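Local coordinates for protein NOV homolog (Rattus norvegicus, PDB 5NB8) that acts as a secreted growth factor and signalling regulator that binds integrins and NOTCH1, and is represented here by its von Willebrand factor type C domain, at residues V57-P60 and E65-T68; Y25-T28 and Q33-C36; C6-V11 and F19-Q24. All coordinates share one frame; numbering follows the deposited sequence.

Interaction 1 (V57-P60 and E65-T68); sequences VAVP and EKWT. With IMD (imidazole), chain E.
With chi1 at -176°, Val-57 sets its methyl CG2 beside its own N and close to Thr-68. There Val-57 CG2 lies 3.8 Å from Thr-68 OG1 and about as far from the threonine methyl, the two side chains crossing near a right angle. A chi1 of 76° holds the Thr-68 hydroxyl between its own N and carbonyl carbon, and that oxygen is hydrogen-bonded to the backbone carbonyl of Lys-55. The backbones themselves are joined between Val-57 and Lys-66. Val-57 N donates to Lys-66 O over 3.0 Å, and Lys-66 N returns a bond of 3.0 Å to Val-57 O. Beyond the pair, Val-59 CG2 packs 3.6 Å from Lys-66 CG, while the bent chain of Glu-65 passes its CG 3.6 Å from Ala-58 N before the carboxylate leaves for Gln-24. An imidazole, probably from the crystallisation liquor, rests with C5 3.4 Å from Val-59 CG2 and makes a weak hydrogen bond to Trp-67 O. The two reciprocal bonds make Val-57 and Lys-66 an antiparallel hydrogen-bonded pair, at the end of the two-stranded ribbon of 54-57 and 66-69 in the von Willebrand factor type C domain.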
ATOM      1  N   VAL A  57       5.341   9.014  10.255  1.00 44.19           N
ATOM      2  CA  VAL A  57       4.763  10.279   9.814  1.00 46.16           C
ATOM      3  C   VAL A  57       5.123  10.494   8.346  1.00 46.59           C
ATOM      4  O   VAL A  57       6.210  10.119   7.894  1.00 34.97           O
ATOM      5  CB  VAL A  57       5.259  11.469  10.682  1.00 43.30           C
ATOM      6  CG1 VAL A  57       4.582  12.762  10.275  1.00 56.37           C
ATOM      7  CG2 VAL A  57       5.007  11.214  12.167  1.00 47.96           C
ATOM      8  N   ALA A  58       4.190  11.082   7.595  1.00 40.55           N
ATOM      9  CA  ALA A  58       4.476  11.512   6.232  1.00 38.97           C
ATOM     10  C   ALA A  58       5.661  12.479   6.194  1.00 42.15           C
ATOM     11  O   ALA A  58       5.879  13.275   7.110  1.00 40.24           O
ATOM     12  CB  ALA A  58       3.244  12.176   5.610  1.00 35.81           C
ATOM     13  N   VAL A  59       6.412  12.415   5.102  1.00 47.85           N
ATOM     14  CA  VAL A  59       7.657  13.159   4.930  1.00 46.63           C
ATOM     15  C   VAL A  59       7.604  13.863   3.577  1.00 41.09           C
ATOM     16  O   VAL A  59       7.153  13.256   2.596  1.00 42.58           O
ATOM     17  CB  VAL A  59       8.867  12.214   5.043  1.00 50.26           C
ATOM     18  CG1 VAL A  59      10.108  12.821   4.410  1.00 59.56           C
ATOM     19  CG2 VAL A  59       9.131  11.881   6.512  1.00 40.13           C
ATOM     20  N   PRO A  60       8.050  15.122   3.474  1.00 36.12           N
ATOM     21  CA  PRO A  60       7.902  15.872   2.213  1.00 41.90           C
ATOM     22  C   PRO A  60       8.580  15.177   1.043  1.00 37.68           C
ATOM     23  O   PRO A  60       9.744  14.790   1.124  1.00 46.39           O
ATOM     24  CB  PRO A  60       8.581  17.223   2.509  1.00 45.14           C
ATOM     25  CG  PRO A  60       8.722  17.315   3.983  1.00 41.69           C
ATOM     26  CD  PRO A  60       8.645  15.925   4.557  1.00 39.90           C
ATOM     27  N   GLU A  65       5.757   6.693   4.658  1.00 32.80           N
ATOM     28  CA  GLU A  65       5.966   7.318   5.953  1.00 36.67           C
ATOM     29  C   GLU A  65       7.271   6.837   6.564  1.00 37.48           C
ATOM     30  O   GLU A  65       7.719   5.712   6.323  1.00 32.45           O
ATOM     31  CB  GLU A  65       4.805   7.014   6.894  1.00 42.46           C
ATOM     32  CG  GLU A  65       3.532   7.756   6.536  1.00 58.01           C
ATOM     33  CD  GLU A  65       2.536   6.887   5.809  1.00 83.41           C
ATOM     34  OE1 GLU A  65       1.326   7.042   6.065  1.00 95.52           O
ATOM     35  OE2 GLU A  65       2.962   6.040   4.993  1.00 91.68           O
ATOM     36  N   LYS A  66       7.877   7.707   7.372  1.00 34.27           N
ATOM     37  CA  LYS A  66       9.178   7.472   7.980  1.00 34.46           C
ATOM     38  C   LYS A  66       9.082   7.603   9.491  1.00 36.60           C
ATOM     39  O   LYS A  66       8.215   8.302  10.020  1.00 36.30           O
ATOM     40  CB  LYS A  66      10.236   8.453   7.457  1.00 44.42           C
ATOM     41  CG  LYS A  66      10.375   8.499   5.938  1.00 52.32           C
ATOM     42  CD  LYS A  66      10.759   7.148   5.372  1.00 62.73           C
ATOM     43  CE  LYS A  66      10.735   7.159   3.851  1.00 65.64           C
ATOM     44  NZ  LYS A  66      11.229   5.869   3.303  1.00 62.76           N
ATOM     45  N   TRP A  67      10.022   6.967  10.182  1.00 32.99           N
ATOM     46  CA  TRP A  67       9.974   6.931  11.637  1.00 37.49           C
ATOM     47  C   TRP A  67      10.479   8.238  12.228  1.00 38.72           C
ATOM     48  O   TRP A  67      11.452   8.818  11.742  1.00 44.61           O
ATOM     49  CB  TRP A  67      10.796   5.760  12.180  1.00 38.85           C
ATOM     50  CG  TRP A  67      10.109   4.418  12.014  1.00 36.25           C
ATOM     51  CD1 TRP A  67      10.443   3.438  11.130  1.00 40.10           C
ATOM     52  CD2 TRP A  67       8.956   3.935  12.731  1.00 38.07           C
ATOM     53  NE1 TRP A  67       9.574   2.373  11.245  1.00 38.33           N
ATOM     54  CE2 TRP A  67       8.652   2.651  12.220  1.00 41.36           C
ATOM     55  CE3 TRP A  67       8.158   4.460  13.754  1.00 43.88           C
ATOM     56  CZ2 TRP A  67       7.593   1.869  12.715  1.00 42.19           C
ATOM     57  CZ3 TRP A  67       7.100   3.690  14.240  1.00 45.88           C
ATOM     58  CH2 TRP A  67       6.824   2.412  13.712  1.00 43.08           C
ATOM     59  N   THR A  68       9.790   8.703  13.270  1.00 39.56           N
ATOM     60  CA  THR A  68      10.180   9.864  14.066  1.00 41.00           C
ATOM     61  C   THR A  68      10.081   9.491  15.533  1.00 45.55           C
ATOM     62  O   THR A  68       9.497   8.464  15.901  1.00 44.25           O
ATOM     63  CB  THR A  68       9.286  11.083  13.805  1.00 44.76           C
ATOM     64  OG1 THR A  68       8.034  10.895  14.476  1.00 49.14           O
ATOM     65  CG2 THR A  68       9.017  11.260  12.305  1.00 42.69           C
TER
HETATM   66  N1  IMD E 201      12.313  10.785   9.005  1.00 98.94           N
HETATM   67  C2  IMD E 201      13.252  10.497   8.079  1.00 97.68           C
HETATM   68  N3  IMD E 201      13.289  11.501   7.177  1.00 96.33           N
HETATM   69  C4  IMD E 201      12.373  12.426   7.530  1.00 96.70           C
HETATM   70  C5  IMD E 201      11.758  11.973   8.687  1.00 99.00           C

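Interaction 2 (Y25-T28 and Q33-C36); sequences YHCT and QIGC
Cys-27 and Cys-36 face one another from adjacent antiparallel strands and are joined by a disulfide, SG to SG 2.0 Å. Each sulfur lies anti to its own carbonyl carbon, and the bridge closes with chi3 at 102°, near the right angle that a relaxed disulfide prefers. The two cysteines form a non-hydrogen-bonded pair, and their CA atoms lie only 3.9 Å apart, a closeness consistent with the bridge. Either side of the sulfurs, aliphatic and aromatic groups pack more loosely: Ile-34 CG2 lies 3.9 Å from Cys-27 CB, and Tyr-25 approaches obliquely, its CD2 4.1 Å from Cys-36 CB. One step along, Thr-28 and Gly-35 form the hydrogen-bonded pair. Thr-28 N donates over 2.7 Å to Gly-35 O, and Gly-35 N gives 3.0 Å to Thr-28 O. A water donates to His-26 O and more weakly to Gly-35 O, and it also bonds with Thr-28 OG1, a hydroxyl that has Lys-18 NZ as a further partner. CA-H...O contacts accompany these bonds, as from Cys-36 CA to His-26 O at 3.1 Å. The hairpin is thus held by two kinds of link at neighbouring rungs: a covalent cross-strand bridge where backbone hydrogen bonds are absent, and a reciprocal pair of hydrogen bonds beside it, one of them short, so its register is likely to be firmly set.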
ATOM      1  N   TYR A  25       0.631   1.163  -2.984  1.00 32.48           N
ATOM      2  CA  TYR A  25       0.122  -0.186  -3.238  1.00 37.28           C
ATOM      3  C   TYR A  25       0.178  -0.549  -4.716  1.00 37.74           C
ATOM      4  O   TYR A  25       0.053   0.308  -5.592  1.00 36.56           O
ATOM      5  CB  TYR A  25      -1.308  -0.338  -2.713  1.00 33.50           C
ATOM      6  CG  TYR A  25      -1.314  -0.639  -1.240  1.00 38.68           C
ATOM      7  CD1 TYR A  25      -1.327   0.382  -0.302  1.00 43.16           C
ATOM      8  CD2 TYR A  25      -1.265  -1.946  -0.784  1.00 37.49           C
ATOM      9  CE1 TYR A  25      -1.315   0.108   1.058  1.00 47.61           C
ATOM     10  CE2 TYR A  25      -1.241  -2.230   0.571  1.00 47.54           C
ATOM     11  CZ  TYR A  25      -1.263  -1.190   1.486  1.00 48.92           C
ATOM     12  OH  TYR A  25      -1.247  -1.465   2.831  1.00 61.27           O
ATOM     13  N   HIS A  26       0.374  -1.842  -4.977  1.00 39.49           N
ATOM     14  CA  HIS A  26       0.359  -2.411  -6.319  1.00 36.11           C
ATOM     15  C   HIS A  26      -0.706  -3.499  -6.341  1.00 33.76           C
ATOM     16  O   HIS A  26      -0.648  -4.432  -5.535  1.00 32.19           O
ATOM     17  CB  HIS A  26       1.732  -2.985  -6.676  1.00 47.69           C
ATOM     18  CG  HIS A  26       1.807  -3.607  -8.035  1.00 69.29           C
ATOM     19  ND1 HIS A  26       1.890  -2.861  -9.191  1.00 76.39           N
ATOM     20  CD2 HIS A  26       1.836  -4.904  -8.422  1.00 76.66           C
ATOM     21  CE1 HIS A  26       1.951  -3.672 -10.232  1.00 77.66           C
ATOM     22  NE2 HIS A  26       1.922  -4.917  -9.793  1.00 76.06           N
ATOM     23  N   CYS A  27      -1.670  -3.382  -7.258  1.00 32.61           N
ATOM     24  CA  CYS A  27      -2.848  -4.240  -7.276  1.00 36.63           C
ATOM     25  C   CYS A  27      -2.942  -5.002  -8.588  1.00 35.16           C
ATOM     26  O   CYS A  27      -2.545  -4.508  -9.644  1.00 34.81           O
ATOM     27  CB  CYS A  27      -4.142  -3.433  -7.071  1.00 38.23           C
ATOM     28  SG  CYS A  27      -4.195  -2.503  -5.495  1.00 36.76           S
ATOM     29  N   THR A  28      -3.497  -6.210  -8.504  1.00 29.26           N
ATOM     30  CA  THR A  28      -3.724  -7.052  -9.674  1.00 32.58           C
ATOM     31  C   THR A  28      -5.152  -7.574  -9.645  1.00 33.46           C
ATOM     32  O   THR A  28      -5.636  -8.022  -8.605  1.00 33.96           O
ATOM     33  CB  THR A  28      -2.739  -8.228  -9.710  1.00 41.80           C
ATOM     34  OG1 THR A  28      -1.402  -7.714  -9.752  1.00 45.13           O
ATOM     35  CG2 THR A  28      -2.986  -9.142 -10.951  1.00 41.71           C
ATOM     36  N   GLN A  33     -11.390 -10.718  -8.857  1.00 37.61           N
ATOM     37  CA  GLN A  33     -11.020 -10.325  -7.500  1.00 38.24           C
ATOM     38  C   GLN A  33      -9.703  -9.562  -7.519  1.00 33.49           C
ATOM     39  O   GLN A  33      -8.742 -10.000  -8.157  1.00 34.55           O
ATOM     40  CB  GLN A  33     -10.912 -11.548  -6.594  1.00 44.64           C
ATOM     41  CG  GLN A  33     -10.476 -11.207  -5.175  1.00 34.45           C
ATOM     42  CD  GLN A  33     -10.641 -12.402  -4.265  1.00 37.16           C
ATOM     43  OE1 GLN A  33     -10.236 -13.511  -4.609  1.00 39.02           O
ATOM     44  NE2 GLN A  33     -11.275 -12.195  -3.123  1.00 41.50           N
ATOM     45  N   ILE A  34      -9.658  -8.419  -6.823  1.00 30.70           N
ATOM     46  CA  ILE A  34      -8.456  -7.594  -6.721  1.00 31.15           C
ATOM     47  C   ILE A  34      -7.642  -8.024  -5.513  1.00 33.07           C
ATOM     48  O   ILE A  34      -8.168  -8.099  -4.394  1.00 35.27           O
ATOM     49  CB  ILE A  34      -8.790  -6.100  -6.581  1.00 33.90           C
ATOM     50  CG1 ILE A  34      -9.562  -5.570  -7.788  1.00 47.59           C
ATOM     51  CG2 ILE A  34      -7.469  -5.307  -6.362  1.00 29.36           C
ATOM     52  CD1 ILE A  34      -8.726  -5.395  -9.012  1.00 56.17           C
ATOM     53  N   GLY A  35      -6.346  -8.231  -5.717  1.00 33.86           N
ATOM     54  CA  GLY A  35      -5.396  -8.336  -4.624  1.00 29.58           C
ATOM     55  C   GLY A  35      -4.332  -7.267  -4.801  1.00 34.75           C
ATOM     56  O   GLY A  35      -4.026  -6.868  -5.924  1.00 33.34           O
ATOM     57  N   CYS A  36      -3.762  -6.814  -3.679  1.00 36.25           N
ATOM     58  CA  CYS A  36      -2.781  -5.734  -3.656  1.00 43.14           C
ATOM     59  C   CYS A  36      -1.651  -6.040  -2.678  1.00 46.38           C
ATOM     60  O   CYS A  36      -1.856  -6.678  -1.639  1.00 38.77           O
ATOM     61  CB  CYS A  36      -3.419  -4.399  -3.249  1.00 44.44           C
ATOM     62  SG  CYS A  36      -4.890  -3.874  -4.144  1.00 44.86           S
TER
HETATM   63  O   HOH W   1      -0.627  -7.255  -6.597  1.00 45.89           O

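Interaction 3 (C6-V11 and F19-Q24); sequences CVFDGV and FEPNCQ
Phe-8 N donates to Val-11 O over 2.8 Å, and Val-11 N answers with a bond of 2.9 Å to Phe-8 O, closing a type I' turn through Asp-9 and Gly-10. This tight turn fixes the backbone at Phe-8, whose ring reaches across to the segment 19-24. A chi1 of 175° swings that ring away from the Phe-8 backbone N and out to Phe-19 and Pro-21. The two phenyl rings meet obliquely, their planes at 39° and their centroids 5.5 Å apart, with the closest approach from Phe-8 CD2 to Phe-19 CE2 at 3.6 Å. Further out on the same side of the Phe-8 ring, Phe-8 CE2 lies 3.7 Å from Pro-21 CB, the two side chains crossing at about a right angle. Asp-9 CB sits 3.7 Å above one face of the Phe-8 ring, toward its rim. Phe-19 is itself stacked with Tyr-13, which lies on the strand paired with 6-8. An alanine in place of Phe-8 would remove the whole ring, and is likely to leave Phe-19 CE2 and Pro-21 CB without their partner across the contact. No hydrogen bond spans these segments: polar bonds shape the turn, while the union with 19-24 depends on dispersion and hydrophobic contact among three side chains, an attraction that tolerates the oblique ring geometry because it has little directional demand.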
ATOM      1  N   CYS A   6     -12.532  -6.993 -13.160  1.00 31.93           N
ATOM      2  CA  CYS A   6     -12.766  -6.489 -11.815  1.00 37.46           C
ATOM      3  C   CYS A   6     -13.160  -5.021 -11.867  1.00 40.66           C
ATOM      4  O   CYS A   6     -12.776  -4.291 -12.777  1.00 41.53           O
ATOM      5  CB  CYS A   6     -11.521  -6.599 -10.925  1.00 42.72           C
ATOM      6  SG  CYS A   6     -10.627  -8.156 -10.897  1.00 46.06           S
ATOM      7  N   VAL A   7     -13.903  -4.581 -10.854  1.00 36.20           N
ATOM      8  CA  VAL A   7     -14.232  -3.172 -10.691  1.00 29.42           C
ATOM      9  C   VAL A   7     -13.641  -2.702  -9.371  1.00 35.85           C
ATOM     10  O   VAL A   7     -13.858  -3.328  -8.326  1.00 35.64           O
ATOM     11  CB  VAL A   7     -15.748  -2.933 -10.733  1.00 37.08           C
ATOM     12  CG1 VAL A   7     -16.024  -1.467 -10.796  1.00 36.45           C
ATOM     13  CG2 VAL A   7     -16.384  -3.671 -11.947  1.00 34.33           C
ATOM     14  N   PHE A   8     -12.876  -1.621  -9.422  1.00 30.86           N
ATOM     15  CA  PHE A   8     -12.324  -1.041  -8.205  1.00 35.92           C
ATOM     16  C   PHE A   8     -12.531   0.457  -8.266  1.00 29.14           C
ATOM     17  O   PHE A   8     -12.087   1.093  -9.222  1.00 33.32           O
ATOM     18  CB  PHE A   8     -10.832  -1.351  -8.038  1.00 33.67           C
ATOM     19  CG  PHE A   8     -10.213  -0.656  -6.861  1.00 41.39           C
ATOM     20  CD1 PHE A   8     -10.433  -1.127  -5.573  1.00 46.73           C
ATOM     21  CD2 PHE A   8      -9.443   0.487  -7.036  1.00 39.40           C
ATOM     22  CE1 PHE A   8      -9.887  -0.476  -4.485  1.00 48.43           C
ATOM     23  CE2 PHE A   8      -8.894   1.133  -5.959  1.00 44.60           C
ATOM     24  CZ  PHE A   8      -9.118   0.653  -4.675  1.00 40.19           C
ATOM     25  N   ASP A   9     -13.193   1.008  -7.243  1.00 34.68           N
ATOM     26  CA  ASP A   9     -13.378   2.451  -7.100  1.00 30.47           C
ATOM     27  C   ASP A   9     -13.928   3.058  -8.389  1.00 33.51           C
ATOM     28  O   ASP A   9     -13.502   4.129  -8.843  1.00 31.72           O
ATOM     29  CB  ASP A   9     -12.064   3.124  -6.678  1.00 33.88           C
ATOM     30  CG  ASP A   9     -12.257   4.563  -6.232  1.00 42.23           C
ATOM     31  OD1 ASP A   9     -13.369   4.921  -5.806  1.00 46.05           O
ATOM     32  OD2 ASP A   9     -11.292   5.343  -6.342  1.00 46.60           O
ATOM     33  N   GLY A  10     -14.855   2.331  -9.018  1.00 31.65           N
ATOM     34  CA  GLY A  10     -15.530   2.826 -10.199  1.00 28.12           C
ATOM     35  C   GLY A  10     -14.791   2.631 -11.501  1.00 27.66           C
ATOM     36  O   GLY A  10     -15.275   3.089 -12.542  1.00 35.41           O
ATOM     37  N   VAL A  11     -13.650   1.951 -11.488  1.00 27.11           N
ATOM     38  CA  VAL A  11     -12.869   1.706 -12.694  1.00 32.18           C
ATOM     39  C   VAL A  11     -12.855   0.209 -12.973  1.00 30.01           C
ATOM     40  O   VAL A  11     -12.633  -0.596 -12.060  1.00 31.41           O
ATOM     41  CB  VAL A  11     -11.440   2.252 -12.549  1.00 34.06           C
ATOM     42  CG1 VAL A  11     -10.635   1.977 -13.818  1.00 26.73           C
ATOM     43  CG2 VAL A  11     -11.475   3.754 -12.236  1.00 32.41           C
ATOM     44  N   PHE A  19      -2.546  -2.272 -11.498  1.00 41.39           N
ATOM     45  CA  PHE A  19      -2.714  -0.828 -11.350  1.00 40.59           C
ATOM     46  C   PHE A  19      -2.241  -0.407  -9.969  1.00 35.56           C
ATOM     47  O   PHE A  19      -1.985  -1.234  -9.090  1.00 34.16           O
ATOM     48  CB  PHE A  19      -4.168  -0.407 -11.556  1.00 33.20           C
ATOM     49  CG  PHE A  19      -5.105  -0.971 -10.527  1.00 36.66           C
ATOM     50  CD1 PHE A  19      -5.545  -2.285 -10.625  1.00 36.31           C
ATOM     51  CD2 PHE A  19      -5.546  -0.196  -9.463  1.00 37.79           C
ATOM     52  CE1 PHE A  19      -6.403  -2.818  -9.683  1.00 37.11           C
ATOM     53  CE2 PHE A  19      -6.408  -0.725  -8.517  1.00 36.97           C
ATOM     54  CZ  PHE A  19      -6.839  -2.046  -8.637  1.00 36.36           C
ATOM     55  N   GLU A  20      -2.146   0.904  -9.786  1.00 38.92           N
ATOM     56  CA  GLU A  20      -1.731   1.495  -8.514  1.00 47.43           C
ATOM     57  C   GLU A  20      -2.785   2.498  -8.075  1.00 40.76           C
ATOM     58  O   GLU A  20      -2.916   3.570  -8.702  1.00 45.79           O
ATOM     59  CB  GLU A  20      -0.371   2.168  -8.650  1.00 61.14           C
ATOM     60  CG  GLU A  20       0.639   1.309  -9.371  1.00 80.84           C
ATOM     61  CD  GLU A  20       1.890   2.074  -9.713  1.00 99.73           C
ATOM     62  OE1 GLU A  20       2.125   3.126  -9.078  1.00105.20           O
ATOM     63  OE2 GLU A  20       2.630   1.628 -10.617  1.00107.23           O
ATOM     64  N   PRO A  21      -3.570   2.206  -7.039  1.00 37.08           N
ATOM     65  CA  PRO A  21      -4.549   3.204  -6.594  1.00 37.30           C
ATOM     66  C   PRO A  21      -3.876   4.393  -5.925  1.00 49.90           C
ATOM     67  O   PRO A  21      -4.430   5.498  -5.945  1.00 49.77           O
ATOM     68  CB  PRO A  21      -5.439   2.422  -5.626  1.00 30.87           C
ATOM     69  CG  PRO A  21      -4.521   1.346  -5.062  1.00 39.00           C
ATOM     70  CD  PRO A  21      -3.544   1.010  -6.179  1.00 36.94           C
ATOM     71  N   ASN A  22      -2.692   4.187  -5.351  1.00 43.43           N
ATOM     72  CA  ASN A  22      -1.817   5.246  -4.854  1.00 44.81           C
ATOM     73  C   ASN A  22      -0.390   4.707  -4.920  1.00 43.98           C
ATOM     74  O   ASN A  22      -0.169   3.547  -5.284  1.00 46.22           O
ATOM     75  CB  ASN A  22      -2.216   5.683  -3.434  1.00 42.10           C
ATOM     76  CG  ASN A  22      -2.315   4.509  -2.467  1.00 44.42           C
ATOM     77  OD1 ASN A  22      -1.372   3.724  -2.323  1.00 48.62           O
ATOM     78  ND2 ASN A  22      -3.470   4.353  -1.837  1.00 47.13           N
ATOM     79  N   CYS A  23       0.587   5.548  -4.558  1.00 34.24           N
ATOM     80  CA  CYS A  23       1.995   5.156  -4.627  1.00 32.23           C
ATOM     81  C   CYS A  23       2.358   4.052  -3.640  1.00 35.74           C
ATOM     82  O   CYS A  23       3.411   3.421  -3.791  1.00 36.66           O
ATOM     83  CB  CYS A  23       2.896   6.379  -4.387  1.00 44.55           C
ATOM     84  SG  CYS A  23       2.855   6.991  -2.677  1.00 49.75           S
ATOM     85  N   GLN A  24       1.511   3.788  -2.650  1.00 34.13           N
ATOM     86  CA  GLN A  24       1.830   2.828  -1.606  1.00 32.41           C
ATOM     87  C   GLN A  24       1.417   1.395  -1.933  1.00 38.36           C
ATOM     88  O   GLN A  24       1.827   0.477  -1.213  1.00 40.82           O
ATOM     89  CB  GLN A  24       1.176   3.268  -0.294  1.00 34.94           C
ATOM     90  CG  GLN A  24       1.681   4.646   0.178  1.00 40.80           C
ATOM     91  CD  GLN A  24       1.365   4.909   1.627  1.00 45.83           C
ATOM     92  OE1 GLN A  24       0.632   4.146   2.251  1.00 56.76           O
ATOM     93  NE2 GLN A  24       1.929   5.981   2.183  1.00 55.13           N
TER

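In the fold
Interaction 2 is the partly buried member of the set, whereas interactions 1 and 3 lie at the surface. Interactions 2 and 3 belong to one half of the molecule, their centres about 8 Å apart: Cys-27 N bonds to Phe-19 O, and Ile-34 CD1 packs against both Phe-19 and Cys-6. Interaction 1 lies across the chain's centre, about 24 Å from each of the others between centres, yet Gln-24 NE2 and Glu-65 OE2 probably hydrogen-bond and so join it to interaction 3. The chemistry changes with place: paired backbone bonds where 57-60 leaves the ribbon beside 65-68, a disulfide added in the hairpin of 25-28 and 33-36, and purely apolar side-chain packing between 6-11 and 19-24.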